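Local coordinates for protein heme oxygenase 1 (Synechocystis sp., PDB 1WE1) that probably opens the heme ring with oxygen and reducing equivalents, releasing iron and carbon monoxide and giving biliverdin IXalpha for photosynthetic antenna chromophores, at residues 16-19 / 20-24; 187-190 / 191-195. All blocks are in the same frame, centred on the assembly; numbering follows the deposited sequence.

Interaction 1 of 2, residues 16-19 / 20-24; sequences SHSM and AENVG. With HEM (protoporphyrin IX containing Fe), chain H.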
ATOM      1  N   SER A  16      -4.290  12.973   6.904  1.00 47.54           N
ATOM      2  CA  SER A  16      -4.658  12.004   5.885  1.00 46.68           C
ATOM      3  C   SER A  16      -4.819  10.582   6.389  1.00 46.88           C
ATOM      4  O   SER A  16      -5.788   9.918   6.050  1.00 47.66           O
ATOM      5  CB  SER A  16      -3.645  12.016   4.745  1.00 46.83           C
ATOM      6  OG  SER A  16      -3.861  13.124   3.895  1.00 47.46           O
ATOM      7  N   HIS A  17      -3.871  10.104   7.187  1.00 46.78           N
ATOM      8  CA  HIS A  17      -3.949   8.749   7.717  1.00 46.01           C
ATOM      9  C   HIS A  17      -5.225   8.601   8.534  1.00 46.40           C
ATOM     10  O   HIS A  17      -5.859   7.544   8.540  1.00 47.61           O
ATOM     11  CB  HIS A  17      -2.736   8.450   8.591  1.00 44.90           C
ATOM     12  CG  HIS A  17      -2.581   7.003   8.935  1.00 43.08           C
ATOM     13  ND1 HIS A  17      -3.376   6.368   9.865  1.00 39.65           N
ATOM     14  CD2 HIS A  17      -1.691   6.076   8.504  1.00 41.77           C
ATOM     15  CE1 HIS A  17      -2.973   5.116   9.999  1.00 41.23           C
ATOM     16  NE2 HIS A  17      -1.951   4.914   9.186  1.00 42.68           N
ATOM     17  N   SER A  18      -5.596   9.672   9.219  1.00 46.64           N
ATOM     18  CA  SER A  18      -6.805   9.690  10.027  1.00 47.16           C
ATOM     19  C   SER A  18      -8.055   9.540   9.135  1.00 47.05           C
ATOM     20  O   SER A  18      -8.985   8.810   9.483  1.00 44.95           O
ATOM     21  CB  SER A  18      -6.865  10.995  10.825  1.00 46.87           C
ATOM     22  OG  SER A  18      -8.187  11.254  11.264  1.00 53.41           O
ATOM     23  N   MET A  19      -8.072  10.224   7.991  1.00 46.50           N
ATOM     24  CA  MET A  19      -9.201  10.130   7.069  1.00 47.61           C
ATOM     25  C   MET A  19      -9.248   8.724   6.478  1.00 47.60           C
ATOM     26  O   MET A  19     -10.317   8.176   6.219  1.00 47.57           O
ATOM     27  CB  MET A  19      -9.056  11.141   5.938  1.00 48.16           C
ATOM     28  CG  MET A  19      -9.256  12.583   6.349  1.00 51.41           C
ATOM     29  SD  MET A  19      -8.524  13.693   5.108  1.00 56.81           S
ATOM     30  CE  MET A  19      -9.658  13.478   3.697  1.00 54.79           C
ATOM     31  N   ALA A  20      -8.076   8.144   6.270  1.00 46.93           N
ATOM     32  CA  ALA A  20      -7.978   6.799   5.724  1.00 47.37           C
ATOM     33  C   ALA A  20      -8.720   5.804   6.624  1.00 48.40           C
ATOM     34  O   ALA A  20      -9.514   4.987   6.156  1.00 47.89           O
ATOM     35  CB  ALA A  20      -6.514   6.408   5.600  1.00 42.27           C
ATOM     36  N   GLU A  21      -8.465   5.892   7.924  1.00 49.99           N
ATOM     37  CA  GLU A  21      -9.088   5.001   8.890  1.00 50.98           C
ATOM     38  C   GLU A  21     -10.602   5.169   8.950  1.00 50.03           C
ATOM     39  O   GLU A  21     -11.312   4.254   9.353  1.00 51.60           O
ATOM     40  CB  GLU A  21      -8.517   5.255  10.286  1.00 53.56           C
ATOM     41  CG  GLU A  21      -7.034   4.983  10.461  1.00 56.72           C
ATOM     42  CD  GLU A  21      -6.488   5.676  11.701  1.00 60.63           C
ATOM     43  OE1 GLU A  21      -7.086   5.512  12.789  1.00 61.40           O
ATOM     44  OE2 GLU A  21      -5.465   6.391  11.591  1.00 62.81           O
ATOM     45  N   ASN A  22     -11.094   6.336   8.550  1.00 49.27           N
ATOM     46  CA  ASN A  22     -12.523   6.618   8.610  1.00 47.77           C
ATOM     47  C   ASN A  22     -13.348   6.347   7.353  1.00 47.24           C
ATOM     48  O   ASN A  22     -14.554   6.582   7.339  1.00 46.51           O
ATOM     49  CB  ASN A  22     -12.738   8.056   9.054  1.00 49.44           C
ATOM     50  CG  ASN A  22     -12.369   8.269  10.504  1.00 51.93           C
ATOM     51  OD1 ASN A  22     -12.695   7.444  11.363  1.00 53.68           O
ATOM     52  ND2 ASN A  22     -11.700   9.383  10.792  1.00 51.34           N
ATOM     53  N   VAL A  23     -12.703   5.873   6.296  1.00 45.52           N
ATOM     54  CA  VAL A  23     -13.415   5.550   5.076  1.00 42.95           C
ATOM     55  C   VAL A  23     -14.379   4.408   5.420  1.00 41.62           C
ATOM     56  O   VAL A  23     -14.023   3.514   6.188  1.00 41.38           O
ATOM     57  CB  VAL A  23     -12.434   5.081   3.997  1.00 43.42           C
ATOM     58  CG1 VAL A  23     -13.191   4.543   2.791  1.00 42.50           C
ATOM     59  CG2 VAL A  23     -11.520   6.230   3.608  1.00 42.07           C
ATOM     60  N   GLY A  24     -15.589   4.451   4.862  1.00 39.35           N
ATOM     61  CA  GLY A  24     -16.575   3.413   5.121  1.00 37.73           C
ATOM     62  C   GLY A  24     -16.020   2.003   4.992  1.00 36.81           C
ATOM     63  O   GLY A  24     -16.087   1.204   5.924  1.00 36.37           O
TER
HETATM   64  CHA HEM H 300       1.545   4.099  10.292  1.00 50.55           C
HETATM   65  CHB HEM H 300       0.348   4.331   5.611  1.00 46.77           C
HETATM   66  CHC HEM H 300      -4.132   2.944   6.861  1.00 48.70           C
HETATM   67  CHD HEM H 300      -2.383   1.323  11.024  1.00 51.06           C
HETATM   68  C1A HEM H 300       1.609   4.432   8.922  1.00 48.65           C
HETATM   69  C2A HEM H 300       2.698   5.121   8.247  1.00 48.54           C
HETATM   70  C3A HEM H 300       2.338   5.230   6.933  1.00 48.00           C
HETATM   71  C4A HEM H 300       1.047   4.537   6.802  1.00 47.97           C
HETATM   72  CMA HEM H 300       3.077   5.888   5.808  1.00 44.47           C
HETATM   73  CAA HEM H 300       4.005   5.565   8.886  1.00 46.32           C
HETATM   74  CBA HEM H 300       3.922   6.844   9.754  1.00 46.58           C
HETATM   75  CGA HEM H 300       5.156   7.251  10.321  1.00 47.74           C
HETATM   76  O1A HEM H 300       5.756   8.230   9.725  1.00 46.01           O
HETATM   77  O2A HEM H 300       5.663   6.714  11.326  1.00 47.50           O
HETATM   78  C1B HEM H 300      -1.016   4.004   5.534  1.00 46.77           C
HETATM   79  C2B HEM H 300      -1.832   4.115   4.326  1.00 46.22           C
HETATM   80  C3B HEM H 300      -3.078   3.669   4.661  1.00 47.44           C
HETATM   81  C4B HEM H 300      -3.032   3.366   6.090  1.00 46.89           C
HETATM   82  CMB HEM H 300      -1.322   4.606   2.995  1.00 44.17           C
HETATM   83  CAB HEM H 300      -4.287   3.450   3.772  1.00 45.90           C
HETATM   84  CBB HEM H 300      -4.858   4.747   3.139  1.00 47.21           C
HETATM   85  C1C HEM H 300      -4.045   2.300   8.069  1.00 49.09           C
HETATM   86  C2C HEM H 300      -5.104   1.524   8.698  1.00 51.87           C
HETATM   87  C3C HEM H 300      -4.672   1.286   9.953  1.00 52.66           C
HETATM   88  C4C HEM H 300      -3.267   1.624   9.995  1.00 50.91           C
HETATM   89  CMC HEM H 300      -6.395   1.108   8.020  1.00 48.94           C
HETATM   90  CAC HEM H 300      -5.499   0.776  11.135  1.00 52.37           C
HETATM   91  CBC HEM H 300      -5.468  -0.777  11.207  1.00 54.90           C
HETATM   92  C1D HEM H 300      -1.115   1.926  11.209  1.00 53.11           C
HETATM   93  C2D HEM H 300      -0.301   1.771  12.413  1.00 52.48           C
HETATM   94  C3D HEM H 300       0.817   2.509  12.190  1.00 53.72           C
HETATM   95  C4D HEM H 300       0.655   3.164  10.869  1.00 50.68           C
HETATM   96  CMD HEM H 300      -0.727   0.953  13.589  1.00 50.54           C
HETATM   97  CAD HEM H 300       2.041   2.702  13.054  1.00 56.87           C
HETATM   98  CBD HEM H 300       1.958   4.027  13.936  1.00 62.38           C
HETATM   99  CGD HEM H 300       3.195   4.371  14.532  1.00 67.00           C
HETATM  100  O1D HEM H 300       4.288   4.287  13.856  1.00 70.02           O
HETATM  101  O2D HEM H 300       3.239   4.770  15.732  1.00 67.47           O
HETATM  102  NA  HEM H 300       0.610   4.105   8.036  1.00 49.14           N
HETATM  103  NB  HEM H 300      -1.755   3.538   6.598  1.00 46.81           N
HETATM  104  NC  HEM H 300      -2.891   2.314   8.872  1.00 50.37           N
HETATM  105  ND  HEM H 300      -0.484   2.745  10.276  1.00 50.15           N
HETATM  106 FE   HEM H 300      -1.124   3.190   8.459  1.00 47.18          FE
HETATM  107  O   HOH W   1      -0.367   1.664   7.874  1.00 47.27           O
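Ala20 closes a helical turn onto Ser16, its N bonded to Ser16 O at 2.9 Å, and its methyl bridges protein and cofactor: CB sits 3.2 Å from His17 O and 3.4 Å from heme CBB, a vinyl carbon. Glu21 N reaches His17 O, while CG of Glu21 lies beside its own backbone N (chi1 -63°), which turns the chain back along the helix and brings OE2 to His17 ND1, 2.7 Å away, as acceptor of its N-H. The oxygen lies in the imidazole plane at the ring edge and is approached on its anti side, with ring and carboxylate planes 74° apart. With CG of His17 anti to the backbone N (chi1 -168°), the other ring nitrogen, NE2, ligates the heme iron at 2.0 Å. Were Glu21 an alanine, His17 ND1 would probably lose its acceptor and the imidazole would be freer to turn about the bond to iron. Asn22 N makes weak bonds to Ser18 O and Met19 O, and Val23 CG2 packs 3.5 Å from Met19 O, at the N-cap of the next helix. This is the proximal heme site of a heme oxygenase: axial histidine, second-shell carboxylate and, opposite, a water on iron.

Interaction 2 of 2, residues 187-190 / 191-195; sequences RIVD and EANDA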
ATOM      1  N   ARG A 187       7.753  19.187  -1.255  1.00 59.30           N
ATOM      2  CA  ARG A 187       7.017  18.721  -2.431  1.00 57.48           C
ATOM      3  C   ARG A 187       6.745  17.222  -2.265  1.00 55.25           C
ATOM      4  O   ARG A 187       5.798  16.674  -2.834  1.00 54.02           O
ATOM      5  CB  ARG A 187       7.834  18.938  -3.714  1.00 58.24           C
ATOM      6  CG  ARG A 187       7.801  20.346  -4.285  1.00 60.56           C
ATOM      7  CD  ARG A 187       8.395  20.373  -5.696  1.00 62.33           C
ATOM      8  NE  ARG A 187       9.774  19.881  -5.714  1.00 65.19           N
ATOM      9  CZ  ARG A 187      10.194  18.817  -6.398  1.00 65.48           C
ATOM     10  NH1 ARG A 187       9.342  18.110  -7.141  1.00 63.64           N
ATOM     11  NH2 ARG A 187      11.471  18.450  -6.322  1.00 63.84           N
ATOM     12  N   ILE A 188       7.617  16.583  -1.489  1.00 52.00           N
ATOM     13  CA  ILE A 188       7.552  15.166  -1.184  1.00 49.58           C
ATOM     14  C   ILE A 188       6.409  14.942  -0.204  1.00 50.28           C
ATOM     15  O   ILE A 188       5.602  14.023  -0.368  1.00 50.65           O
ATOM     16  CB  ILE A 188       8.886  14.683  -0.554  1.00 48.62           C
ATOM     17  CG1 ILE A 188      10.009  14.799  -1.591  1.00 46.53           C
ATOM     18  CG2 ILE A 188       8.741  13.253  -0.021  1.00 46.95           C
ATOM     19  CD1 ILE A 188      11.324  14.215  -1.159  1.00 45.09           C
ATOM     20  N   VAL A 189       6.346  15.785   0.823  1.00 48.79           N
ATOM     21  CA  VAL A 189       5.281  15.674   1.795  1.00 48.14           C
ATOM     22  C   VAL A 189       3.939  15.854   1.083  1.00 50.04           C
ATOM     23  O   VAL A 189       2.999  15.075   1.284  1.00 50.29           O
ATOM     24  CB  VAL A 189       5.435  16.724   2.901  1.00 46.47           C
ATOM     25  CG1 VAL A 189       4.215  16.722   3.813  1.00 45.02           C
ATOM     26  CG2 VAL A 189       6.677  16.415   3.709  1.00 46.74           C
ATOM     27  N   ASP A 190       3.843  16.861   0.230  1.00 50.89           N
ATOM     28  CA  ASP A 190       2.589  17.064  -0.478  1.00 53.68           C
ATOM     29  C   ASP A 190       2.230  15.855  -1.339  1.00 52.52           C
ATOM     30  O   ASP A 190       1.071  15.469  -1.409  1.00 51.89           O
ATOM     31  CB  ASP A 190       2.657  18.334  -1.322  1.00 55.98           C
ATOM     32  CG  ASP A 190       2.516  19.589  -0.477  1.00 61.30           C
ATOM     33  OD1 ASP A 190       2.752  20.699  -1.012  1.00 64.23           O
ATOM     34  OD2 ASP A 190       2.166  19.461   0.724  1.00 61.42           O
ATOM     35  N   GLU A 191       3.228  15.251  -1.977  1.00 51.85           N
ATOM     36  CA  GLU A 191       2.992  14.083  -2.819  1.00 50.36           C
ATOM     37  C   GLU A 191       2.478  12.905  -1.975  1.00 49.06           C
ATOM     38  O   GLU A 191       1.641  12.122  -2.426  1.00 46.57           O
ATOM     39  CB  GLU A 191       4.284  13.694  -3.549  1.00 49.65           C
ATOM     40  CG  GLU A 191       4.127  12.556  -4.559  1.00 51.02           C
ATOM     41  CD  GLU A 191       3.245  12.920  -5.741  1.00 49.08           C
ATOM     42  OE1 GLU A 191       2.998  12.047  -6.595  1.00 50.55           O
ATOM     43  OE2 GLU A 191       2.801  14.074  -5.824  1.00 50.23           O
ATOM     44  N   ALA A 192       2.980  12.792  -0.749  1.00 47.36           N
ATOM     45  CA  ALA A 192       2.560  11.725   0.143  1.00 47.27           C
ATOM     46  C   ALA A 192       1.056  11.844   0.428  1.00 47.55           C
ATOM     47  O   ALA A 192       0.327  10.850   0.387  1.00 46.05           O
ATOM     48  CB  ALA A 192       3.352  11.789   1.437  1.00 45.06           C
ATOM     49  N   ASN A 193       0.598  13.056   0.724  1.00 47.50           N
ATOM     50  CA  ASN A 193      -0.816  13.276   0.987  1.00 49.53           C
ATOM     51  C   ASN A 193      -1.624  12.975  -0.282  1.00 50.25           C
ATOM     52  O   ASN A 193      -2.817  12.651  -0.217  1.00 48.54           O
ATOM     53  CB  ASN A 193      -1.063  14.717   1.453  1.00 51.20           C
ATOM     54  CG  ASN A 193      -0.701  14.926   2.913  1.00 54.03           C
ATOM     55  OD1 ASN A 193      -1.360  14.394   3.810  1.00 53.45           O
ATOM     56  ND2 ASN A 193       0.357  15.695   3.160  1.00 54.39           N
ATOM     57  N   ASP A 194      -0.968  13.081  -1.434  1.00 50.02           N
ATOM     58  CA  ASP A 194      -1.627  12.782  -2.698  1.00 51.60           C
ATOM     59  C   ASP A 194      -1.835  11.268  -2.781  1.00 50.01           C
ATOM     60  O   ASP A 194      -2.937  10.799  -3.079  1.00 49.65           O
ATOM     61  CB  ASP A 194      -0.773  13.246  -3.888  1.00 55.61           C
ATOM     62  CG  ASP A 194      -1.055  14.683  -4.298  1.00 59.64           C
ATOM     63  OD1 ASP A 194      -0.934  15.591  -3.450  1.00 63.65           O
ATOM     64  OD2 ASP A 194      -1.396  14.907  -5.480  1.00 64.23           O
ATOM     65  N   ALA A 195      -0.769  10.514  -2.513  1.00 45.93           N
ATOM     66  CA  ALA A 195      -0.830   9.061  -2.554  1.00 44.38           C
ATOM     67  C   ALA A 195      -1.901   8.544  -1.604  1.00 42.61           C
ATOM     68  O   ALA A 195      -2.663   7.653  -1.957  1.00 42.93           O
ATOM     69  CB  ALA A 195       0.521   8.464  -2.196  1.00 45.01           C
TER
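Residues 187-190 and 191-195 meet as successive turns of one helix, 182-205, in a local contact built on backbone bonds from each residue to the fourth one on. Glu191 N reaches Arg187 O at 3.1 Å, and Ala192 N reaches Ile188 O at 2.9 Å; the bond from Asp194 N to Asp190 O is weak. Ala192 CB lies 3.3 Å from Val189 O, and the methyl touches Leu9 of helix 5-12 and Thr126 of helix 120-146.

The side-chain part centres on Val189 and Asn193, whose side chains run alongside each other. Val189 O takes two N-H groups from Asn193: the backbone N at 3.2 Å, nearly straight (161°), and ND2 at 3.3 Å, a weak and bent bond. Because CG of Asn193 stands beside its own backbone N (chi1 -78°), the amide folds back along the helix and ND2 passes 4.0 Å from Val189 CG1. The stronger ties of that amide lead outward, OD1 to Ser16 and ND2 to Gly12 O.

One turn apart on the helix, Asp194 OD1 comes within 2.9 Å of Asp190 O, but both are acceptors and no bond joins them; the two carboxylates stay apart, with Asp190 OD2 6.5 Å from Asp194 OD1. Asp194 OD2 and Glu191 OE1 both form salt bridges with Arg108, and OE1 is also hydrogen-bonded to His123 NE2. The chemistry therefore divides the work: main-chain bonds hold the turns together, while the charged ends of Glu191 and Asp194 probably offset the charge of Arg108 and tie this helix to its neighbours.

How the interactions relate
Interaction 1 lies on helix 14-21 and interaction 2 on helix 182-205, their centres 16 Å apart, yet the two helices join directly: Ser16 OG is 2.8 Å from Asn193 OD1, a probable hydrogen bond. Phe196 and Met200, farther along helix 182-205, extend this interface by packing on Ser16 and Met19. Only interaction 1 touches the heme, through His17 and Ala20. Interaction 2 lies farther from the heme, with the Asn193 side chain about 8 Å from that of His17, and the Ala192 side chain about 7 Å from the heme and about 4 Å from that of heme-binding Tyr125. Through Asn193, residues 191-195 are joined to the helix that carries the axial ligand, one step removed from the heme.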